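Local coordinates for protein malate dehydrogenase (Entamoeba histolytica, PDB 3I0P) that probably catalyses the NAD-dependent interconversion of malate and oxaloacetate, binding NAD in a pocket to which both subunits of its dimer contribute, at residues 100-105 with 285-289; 126-132 with 177-181; 155-159 with 228-232. The contacts are given in a common frame with arbitrary orientation. Residues are numbered along the deposited sequence.

Contact 1: residues 100-105 with 285-289; sequences GMKMAI and FFIAI
This is a buried helix-on-sheet contact: part of helix 93-111 lies against strand 282-290, an inner strand of the seven-stranded mixed sheet, between strands 113-121 and 139-145. Helix 93-111 is the crossover helix of a beta-alpha-beta unit, joining the adjacent parallel strands 83-87 and 113-121, and here it packs across onto the next strand. Residues 100-105 are regular alpha helix, with A104 N bonded to G100 O (2.9 Å) and I105 N to M101 O (2.7 Å), while 285-289 is in regular beta conformation. The two axes run in nearly the same direction, at -27°, and approach to 7.3 Å. In register, M101 CA lies 5.4 Å from F286 CA and I105 CA 5.4 Å from A288 CA. The alternation of the strand turns F286 and A288 toward the helix and I287 away from it. M101, whose CA-to-CB bond points sideways, bends across (chi1 t, chi2 p, chi3 p) so that its CE rests 3.9 Å from F286 CB and 3.6 Å from I287 O, and its SD lies 4.3 Å from A288 CB. The small A288 fits against the helix backbone, its CB 3.6 Å from A104 O, 4.2 Å from A104 CB and 4.1 Å from I105 CG1. The F286 ring (chi1 m) passes G100, whose C is 4.3 Å from F286 CD2; an ideal CB on G100 would come to a tight 3.2 Å from that atom. No hydrogen bond links the segments, so the contact rests on apolar fit, and the alanines and glycine permit the close approach.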
loop_
_atom_site.group_PDB
_atom_site.type_symbol
_atom_site.label_atom_id
_atom_site.label_comp_id
_atom_site.label_asym_id
_atom_site.label_seq_id
_atom_site.Cartn_x
_atom_site.Cartn_y
_atom_site.Cartn_z
ATOM N N GLY A 100 9.656 15.730 -10.972
ATOM C CA GLY A 100 8.612 14.751 -11.279
ATOM C C GLY A 100 7.306 14.947 -10.524
ATOM O O GLY A 100 6.228 14.929 -11.125
ATOM N N MET A 101 7.398 15.132 -9.212
ATOM C CA MET A 101 6.216 15.322 -8.380
ATOM C C MET A 101 5.583 16.698 -8.602
ATOM O O MET A 101 4.367 16.802 -8.759
ATOM C CB MET A 101 6.537 15.078 -6.893
ATOM C CG MET A 101 5.373 15.341 -5.938
ATOM S SD MET A 101 3.879 14.356 -6.226
ATOM C CE MET A 101 4.220 12.887 -5.261
ATOM N N LYS A 102 6.401 17.750 -8.630
ATOM C CA LYS A 102 5.901 19.096 -8.933
ATOM C C LYS A 102 5.114 19.066 -10.232
ATOM O O LYS A 102 4.091 19.729 -10.377
ATOM C CB LYS A 102 7.048 20.089 -9.066
ATOM C CG LYS A 102 7.437 20.755 -7.786
ATOM C CD LYS A 102 8.736 21.550 -7.944
ATOM C CE LYS A 102 8.581 22.775 -8.849
ATOM N NZ LYS A 102 9.902 23.462 -9.022
ATOM N N MET A 103 5.622 18.279 -11.169
ATOM C CA MET A 103 5.019 18.090 -12.467
ATOM C C MET A 103 3.710 17.308 -12.344
ATOM O O MET A 103 2.706 17.685 -12.950
ATOM C CB MET A 103 6.020 17.363 -13.347
ATOM C CG MET A 103 5.710 17.357 -14.804
ATOM S SD MET A 103 7.228 17.137 -15.759
ATOM C CE MET A 103 6.454 16.966 -17.368
ATOM N N ALA A 104 3.708 16.241 -11.545
ATOM C CA ALA A 104 2.478 15.501 -11.274
ATOM C C ALA A 104 1.415 16.363 -10.575
ATOM O O ALA A 104 0.221 16.219 -10.847
ATOM C CB ALA A 104 2.774 14.255 -10.469
ATOM N N ILE A 105 1.853 17.250 -9.679
ATOM C CA ILE A 105 0.960 18.179 -8.980
ATOM C C ILE A 105 0.317 19.154 -9.966
ATOM O O ILE A 105 -0.900 19.370 -9.953
ATOM C CB ILE A 105 1.711 18.976 -7.882
ATOM C CG1 ILE A 105 2.076 18.066 -6.709
ATOM C CG2 ILE A 105 0.877 20.156 -7.388
ATOM C CD1 ILE A 105 3.170 18.631 -5.811
ATOM N N PHE A 285 8.281 6.557 -9.027
ATOM C CA PHE A 285 6.962 7.022 -9.477
ATOM C C PHE A 285 6.388 8.050 -8.513
ATOM O O PHE A 285 6.695 8.024 -7.312
ATOM C CB PHE A 285 5.972 5.866 -9.651
ATOM C CG PHE A 285 5.527 5.235 -8.362
ATOM C CD1 PHE A 285 4.324 5.608 -7.774
ATOM C CD2 PHE A 285 6.302 4.254 -7.749
ATOM C CE1 PHE A 285 3.892 5.020 -6.578
ATOM C CE2 PHE A 285 5.884 3.657 -6.553
ATOM C CZ PHE A 285 4.679 4.034 -5.967
ATOM N N PHE A 286 5.555 8.944 -9.050
ATOM C CA PHE A 286 4.951 10.028 -8.279
ATOM C C PHE A 286 3.526 10.263 -8.748
ATOM O O PHE A 286 3.296 10.562 -9.927
ATOM C CB PHE A 286 5.766 11.316 -8.424
ATOM C CG PHE A 286 7.218 11.142 -8.113
ATOM C CD1 PHE A 286 7.663 11.156 -6.796
ATOM C CD2 PHE A 286 8.140 10.949 -9.136
ATOM C CE1 PHE A 286 9.000 10.981 -6.492
ATOM C CE2 PHE A 286 9.482 10.781 -8.845
ATOM C CZ PHE A 286 9.914 10.789 -7.509
ATOM N N ILE A 287 2.584 10.112 -7.818
ATOM C CA ILE A 287 1.167 10.295 -8.092
ATOM C C ILE A 287 0.635 11.461 -7.269
ATOM O O ILE A 287 0.923 11.562 -6.083
ATOM C CB ILE A 287 0.351 9.018 -7.761
ATOM C CG1 ILE A 287 0.802 7.839 -8.622
ATOM C CG2 ILE A 287 -1.170 9.254 -7.917
ATOM C CD1 ILE A 287 0.022 6.569 -8.334
ATOM N N ALA A 288 -0.139 12.333 -7.909
ATOM C CA ALA A 288 -0.820 13.429 -7.222
ATOM C C ALA A 288 -2.319 13.445 -7.558
ATOM O O ALA A 288 -2.710 13.348 -8.722
ATOM C CB ALA A 288 -0.179 14.744 -7.583
ATOM N N ILE A 289 -3.146 13.549 -6.526
ATOM C CA ILE A 289 -4.596 13.554 -6.679
ATOM C C ILE A 289 -5.138 14.859 -6.108
ATOM O O ILE A 289 -4.941 15.156 -4.931
ATOM C CB ILE A 289 -5.254 12.361 -5.935
ATOM C CG1 ILE A 289 -4.826 11.040 -6.565
ATOM C CG2 ILE A 289 -6.784 12.504 -5.902
ATOM C CD1 ILE A 289 -4.942 9.886 -5.635
#

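Contact 2: residues 126-132 with 177-181. With NAD (nicotinamide-adenine-dinucleotide), chain B.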
loop_
_atom_site.group_PDB
_atom_site.type_symbol
_atom_site.label_atom_id
_atom_site.label_comp_id
_atom_site.label_asym_id
_atom_site.label_seq_id
_atom_site.Cartn_x
_atom_site.Cartn_y
_atom_site.Cartn_z
ATOM N N ILE A 126 14.544 10.384 1.260
ATOM C CA ILE A 126 13.288 9.946 1.864
ATOM C C ILE A 126 12.083 10.021 0.923
ATOM O O ILE A 126 11.831 11.058 0.297
ATOM C CB ILE A 126 12.994 10.658 3.210
ATOM C CG1 ILE A 126 13.090 12.184 3.077
ATOM C CG2 ILE A 126 13.922 10.139 4.274
ATOM C CD1 ILE A 126 12.320 12.915 4.166
ATOM N N ALA A 127 11.339 8.924 0.817
ATOM C CA ALA A 127 10.179 8.908 -0.076
ATOM C C ALA A 127 9.173 9.966 0.369
ATOM O O ALA A 127 8.573 10.663 -0.459
ATOM C CB ALA A 127 9.539 7.526 -0.126
ATOM N N GLY A 128 9.032 10.098 1.687
ATOM C CA GLY A 128 8.095 11.027 2.304
ATOM C C GLY A 128 8.210 12.451 1.821
ATOM O O GLY A 128 7.231 13.190 1.875
ATOM N N TYR A 129 9.387 12.844 1.338
ATOM C CA TYR A 129 9.621 14.235 0.937
ATOM C C TYR A 129 8.722 14.622 -0.222
ATOM O O TYR A 129 8.101 15.680 -0.216
ATOM C CB TYR A 129 11.091 14.471 0.562
ATOM C CG TYR A 129 11.374 15.877 0.059
ATOM C CD1 TYR A 129 11.521 16.939 0.950
ATOM C CD2 TYR A 129 11.474 16.150 -1.311
ATOM C CE1 TYR A 129 11.772 18.237 0.502
ATOM C CE2 TYR A 129 11.719 17.448 -1.776
ATOM C CZ TYR A 129 11.875 18.480 -0.859
ATOM O OH TYR A 129 12.130 19.764 -1.291
ATOM N N TYR A 130 8.658 13.750 -1.220
ATOM C CA TYR A 130 7.890 14.020 -2.431
ATOM C C TYR A 130 6.387 13.997 -2.150
ATOM O O TYR A 130 5.632 14.785 -2.716
ATOM C CB TYR A 130 8.323 13.058 -3.546
ATOM C CG TYR A 130 9.827 13.022 -3.631
ATOM C CD1 TYR A 130 10.538 14.001 -4.347
ATOM C CD2 TYR A 130 10.550 12.064 -2.927
ATOM C CE1 TYR A 130 11.926 13.997 -4.372
ATOM C CE2 TYR A 130 11.930 12.051 -2.951
ATOM C CZ TYR A 130 12.614 13.012 -3.671
ATOM O OH TYR A 130 13.985 12.961 -3.678
ATOM N N SER A 131 5.968 13.125 -1.239
ATOM C CA SER A 131 4.572 13.087 -0.818
ATOM C C SER A 131 4.187 14.358 -0.068
ATOM O O SER A 131 3.070 14.855 -0.216
ATOM C CB SER A 131 4.282 11.842 0.028
ATOM O OG SER A 131 4.182 10.694 -0.809
ATOM N N LEU A 132 5.118 14.888 0.723
ATOM C CA LEU A 132 4.881 16.140 1.435
ATOM C C LEU A 132 4.652 17.308 0.471
ATOM O O LEU A 132 3.803 18.159 0.722
ATOM C CB LEU A 132 6.022 16.453 2.407
ATOM C CG LEU A 132 6.141 15.588 3.665
ATOM C CD1 LEU A 132 7.469 15.844 4.355
ATOM C CD2 LEU A 132 4.989 15.815 4.631
ATOM N N PRO A 177 0.737 17.291 8.039
ATOM C CA PRO A 177 -0.121 16.392 7.254
ATOM C C PRO A 177 0.029 14.943 7.694
ATOM O O PRO A 177 0.994 14.604 8.396
ATOM C CB PRO A 177 0.423 16.543 5.833
ATOM C CG PRO A 177 1.837 16.936 6.022
ATOM C CD PRO A 177 1.850 17.823 7.232
ATOM N N TYR A 178 -0.919 14.099 7.298
ATOM C CA TYR A 178 -0.718 12.672 7.382
ATOM C C TYR A 178 0.413 12.355 6.421
ATOM O O TYR A 178 0.408 12.808 5.269
ATOM C CB TYR A 178 -1.995 11.939 6.966
ATOM C CG TYR A 178 -1.837 10.450 6.675
ATOM C CD1 TYR A 178 -2.283 9.496 7.584
ATOM C CD2 TYR A 178 -1.279 10.005 5.479
ATOM C CE1 TYR A 178 -2.153 8.135 7.311
ATOM C CE2 TYR A 178 -1.146 8.657 5.204
ATOM C CZ TYR A 178 -1.584 7.728 6.117
ATOM O OH TYR A 178 -1.450 6.387 5.841
ATOM N N CYS A 179 1.392 11.595 6.885
ATOM C CA CYS A 179 2.467 11.176 6.011
ATOM C C CYS A 179 2.994 9.822 6.393
ATOM O O CYS A 179 3.843 9.707 7.288
ATOM C CB CYS A 179 3.618 12.177 6.012
ATOM S SG CYS A 179 4.833 11.806 4.729
ATOM N N PHE A 180 2.502 8.790 5.715
ATOM C CA PHE A 180 3.154 7.501 5.837
ATOM C C PHE A 180 4.380 7.490 4.930
ATOM O O PHE A 180 4.330 7.967 3.793
ATOM C CB PHE A 180 2.239 6.326 5.520
ATOM C CG PHE A 180 2.964 5.016 5.523
ATOM C CD1 PHE A 180 3.470 4.498 6.707
ATOM C CD2 PHE A 180 3.213 4.339 4.337
ATOM C CE1 PHE A 180 4.172 3.310 6.715
ATOM C CE2 PHE A 180 3.915 3.129 4.341
ATOM C CZ PHE A 180 4.394 2.621 5.531
ATOM N N ASP A 181 5.478 6.965 5.454
ATOM C CA ASP A 181 6.729 6.935 4.726
ATOM C C ASP A 181 7.593 5.809 5.251
ATOM O O ASP A 181 8.119 5.891 6.351
ATOM C CB ASP A 181 7.456 8.273 4.867
ATOM C CG ASP A 181 8.795 8.283 4.164
ATOM O OD1 ASP A 181 8.996 7.467 3.230
ATOM O OD2 ASP A 181 9.644 9.119 4.545
HETATM P PA NAD B . 9.713 3.318 9.900
HETATM O O1A NAD B . 10.602 4.268 10.665
HETATM O O2A NAD B . 9.614 1.902 10.366
HETATM O O5B NAD B . 8.249 3.985 9.889
HETATM C C5B NAD B . 8.089 5.360 9.497
HETATM C C4B NAD B . 6.625 5.721 9.210
HETATM O O4B NAD B . 5.726 5.090 10.132
HETATM C C3B NAD B . 6.356 7.205 9.354
HETATM O O3B NAD B . 5.304 7.565 8.443
HETATM C C2B NAD B . 5.882 7.349 10.783
HETATM O O2B NAD B . 5.048 8.496 10.948
HETATM C C1B NAD B . 5.091 6.069 10.967
HETATM N N9A NAD B . 5.020 5.570 12.372
HETATM C C8A NAD B . 6.043 5.170 13.142
HETATM N N7A NAD B . 5.547 4.762 14.330
HETATM C C5A NAD B . 4.201 4.900 14.294
HETATM C C6A NAD B . 3.163 4.650 15.198
HETATM N N6A NAD B . 3.413 4.159 16.436
HETATM N N1A NAD B . 1.883 4.913 14.839
HETATM C C2A NAD B . 1.600 5.406 13.626
HETATM N N3A NAD B . 2.574 5.649 12.739
HETATM C C4A NAD B . 3.879 5.408 13.051
HETATM O O3 NAD B . 10.064 3.347 8.312
HETATM P PN NAD B . 11.391 2.784 7.552
HETATM O O1N NAD B . 10.946 1.645 6.666
HETATM O O2N NAD B . 12.521 2.595 8.534
HETATM O O5D NAD B . 11.814 3.997 6.595
HETATM C C5D NAD B . 12.554 5.113 7.101
HETATM C C4D NAD B . 12.964 6.040 5.960
HETATM O O4D NAD B . 13.848 5.367 5.060
HETATM C C3D NAD B . 11.771 6.496 5.129
HETATM O O3D NAD B . 11.775 7.930 5.104
HETATM C C2D NAD B . 11.975 5.874 3.748
HETATM O O2D NAD B . 11.565 6.685 2.632
HETATM C C1D NAD B . 13.475 5.687 3.715
HETATM N N1N NAD B . 13.879 4.662 2.755
HETATM C C2N NAD B . 14.385 5.065 1.568
HETATM C C3N NAD B . 14.786 4.121 0.618
HETATM C C7N NAD B . 15.349 4.548 -0.709
HETATM O O7N NAD B . 15.692 3.688 -1.510
HETATM N N7N NAD B . 15.462 5.845 -0.983
HETATM C C4N NAD B . 14.658 2.761 0.915
HETATM C C5N NAD B . 14.123 2.373 2.147
HETATM C C6N NAD B . 13.740 3.355 3.060
#
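The NAD pocket is built here by the start of helix 127-136 and by strand 178-182, outermost in this chain's sheet, which both supply groups to the cofactor's riboses. D181 is the shared element. Its carboxylate accepts hydrogen bonds from both hydroxyls of the nicotinamide ribose, NAD O2D to D181 OD1 at 2.8 Å and NAD O3D to D181 OD2 at 2.5 Å. O2D also accepts a hydrogen bond from A127 N (2.9 Å), so one hydroxyl joins the two segments. On the adenosine ribose, O3B gives a weak bond to C179 O (2.8 Å) and accepts a weak one from D181 N (3.1 Å). H245, K246 and E240 of the second subunit also bond the cofactor, which therefore lies at the dimer interface. The strand closes one side of the seven-stranded mixed sheet within this chain, and the helix packs on it at 152°, close to antiparallel, with axes 8.0 Å apart. G128 CA is 4.9 Å from D181 CA; a CB on this glycine would clash with D181 OD2. A127 CB also touches the acid, 3.4 Å from D181 OD1. Farther from the cofactor the interface turns apolar: L132 CD2 reaches P177 CG at 3.6 Å and C179 SG at 4.0 Å. Of the residues whose CA-to-CB bonds point away from the helix, Y178 packs on E252 and F180 on C249 of the second subunit.

Contact 3: residues 155-159 with 228-232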
loop_
_atom_site.group_PDB
_atom_site.type_symbol
_atom_site.label_atom_id
_atom_site.label_comp_id
_atom_site.label_asym_id
_atom_site.label_seq_id
_atom_site.Cartn_x
_atom_site.Cartn_y
_atom_site.Cartn_z
ATOM N N PHE A 155 8.896 -17.305 0.782
ATOM C CA PHE A 155 9.467 -18.639 0.499
ATOM C C PHE A 155 10.840 -18.564 -0.183
ATOM O O PHE A 155 11.344 -19.577 -0.682
ATOM C CB PHE A 155 8.508 -19.550 -0.305
ATOM C CG PHE A 155 7.132 -19.692 0.302
ATOM C CD1 PHE A 155 6.957 -19.764 1.687
ATOM C CD2 PHE A 155 6.007 -19.776 -0.522
ATOM C CE1 PHE A 155 5.679 -19.892 2.241
ATOM C CE2 PHE A 155 4.723 -19.909 0.019
ATOM C CZ PHE A 155 4.558 -19.964 1.403
ATOM N N GLY A 156 11.438 -17.370 -0.192
ATOM C CA GLY A 156 12.717 -17.132 -0.874
ATOM C C GLY A 156 13.890 -17.187 0.080
ATOM O O GLY A 156 13.728 -16.968 1.284
ATOM N N ASP A 157 15.073 -17.486 -0.456
ATOM C CA ASP A 157 16.284 -17.695 0.353
ATOM C C ASP A 157 17.435 -16.846 -0.197
ATOM O O ASP A 157 18.617 -17.189 -0.057
ATOM C CB ASP A 157 16.651 -19.190 0.360
ATOM C CG ASP A 157 17.490 -19.600 1.577
ATOM O OD1 ASP A 157 17.338 -18.987 2.656
ATOM O OD2 ASP A 157 18.299 -20.548 1.454
ATOM N N GLU A 158 17.072 -15.714 -0.795
ATOM C CA GLU A 158 17.979 -14.922 -1.618
ATOM C C GLU A 158 17.433 -13.489 -1.742
ATOM O O GLU A 158 16.240 -13.308 -1.977
ATOM C CB GLU A 158 18.066 -15.574 -3.002
ATOM C CG GLU A 158 19.218 -15.106 -3.885
ATOM C CD GLU A 158 19.057 -15.524 -5.354
ATOM O OE1 GLU A 158 18.216 -16.402 -5.668
ATOM O OE2 GLU A 158 19.788 -14.960 -6.200
ATOM N N PRO A 159 18.294 -12.463 -1.561
ATOM C CA PRO A 159 17.844 -11.084 -1.791
ATOM C C PRO A 159 17.533 -10.838 -3.268
ATOM O O PRO A 159 18.380 -11.112 -4.129
ATOM C CB PRO A 159 19.049 -10.240 -1.363
ATOM C CG PRO A 159 20.218 -11.152 -1.469
ATOM C CD PRO A 159 19.699 -12.516 -1.116
ATOM N N GLY A 228 24.649 -12.089 -1.880
ATOM C CA GLY A 228 23.494 -12.963 -2.110
ATOM C C GLY A 228 23.342 -14.061 -1.066
ATOM O O GLY A 228 22.679 -15.072 -1.318
ATOM N N LYS A 229 23.943 -13.860 0.107
ATOM C CA LYS A 229 23.964 -14.886 1.158
ATOM C C LYS A 229 23.221 -14.478 2.448
ATOM O O LYS A 229 23.230 -15.217 3.435
ATOM C CB LYS A 229 25.408 -15.351 1.456
ATOM N N ALA A 230 22.586 -13.307 2.425
ATOM C CA ALA A 230 21.665 -12.862 3.482
ATOM C C ALA A 230 20.600 -11.958 2.871
ATOM O O ALA A 230 20.757 -11.484 1.742
ATOM C CB ALA A 230 22.403 -12.131 4.587
ATOM N N TYR A 231 19.524 -11.714 3.616
ATOM C CA TYR A 231 18.397 -10.943 3.095
ATOM C C TYR A 231 17.476 -10.393 4.185
ATOM O O TYR A 231 17.410 -10.942 5.292
ATOM C CB TYR A 231 17.593 -11.797 2.105
ATOM C CG TYR A 231 17.181 -13.145 2.653
ATOM C CD1 TYR A 231 16.091 -13.265 3.526
ATOM C CD2 TYR A 231 17.878 -14.300 2.310
ATOM C CE1 TYR A 231 15.709 -14.496 4.037
ATOM C CE2 TYR A 231 17.504 -15.541 2.821
ATOM C CZ TYR A 231 16.416 -15.632 3.680
ATOM O OH TYR A 231 16.034 -16.854 4.186
ATOM N N LEU A 232 16.783 -9.299 3.863
ATOM C CA LEU A 232 15.728 -8.730 4.713
ATOM C C LEU A 232 14.368 -9.381 4.416
ATOM O O LEU A 232 14.124 -9.852 3.301
ATOM C CB LEU A 232 15.620 -7.228 4.474
ATOM C CG LEU A 232 16.735 -6.296 4.945
ATOM C CD1 LEU A 232 16.839 -5.115 4.018
ATOM C CD2 LEU A 232 16.479 -5.831 6.355
#
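G228 is the C-prime residue of a Schellman motif that ends helix 218-224, and its positive phi (74°) favours glycine. Its CA lies 3.8 Å from P159 CG and its O 4.3 Å from E158 CG, so the helix end meets the loop between strands 139-145 and 166-170. A230 begins the short strand 230-232, which pairs antiparallel with 207-209; its CB is turned away from the loop and packs on N224, while its O comes within 3.2 Å of P159 CD. Y231 is the main contact residue. With chi1 at 52° (p), its side chain runs along the loop: Y231 CB is 3.9 Å from P159 CD, which sits at the ring edge, Y231 CD2 is 3.5 Å from E158 N, and the OH donates a hydrogen bond to D157 OD1 (2.9 Å). That same oxygen also accepts from G211 N. L232 does not touch 155-159; its backbone bonds S150 and A152 earlier in the same loop, and its side chain lies on L221 and F192. The loop also faces the second subunit, whose H320 stacks on the F155 ring, D315 N bonds E158 OE1 and L317 packs on D157 and Y231. One tyrosine thus combines apolar contact with P159 at its base, loop backbone beside its ring and a polar end on D157, tying the two-stranded sheet to a loop at the dimer interface.

Contacts 1 and 2 both place a helix against the seven-stranded sheet and touch: M101 CG is 3.3 Å from Y130 O, and F286 CE1 is 3.6 Å from Y130 CG. The former is an apolar layer against an inner strand; the latter, at an outermost strand of the chain, becomes polar where NAD binds. Contact 3 stands apart, its nearest atoms about 14 Å from contact 2 and about 18 Å from contact 1, and joins a loop to a two-stranded sheet farther from the chain centre. All three are buried. Contacts 2 and 3 use carboxylates, D181 for cofactor hydroxyls and D157 for a tyrosine; both also touch the second subunit, which contact 1 meets at I289.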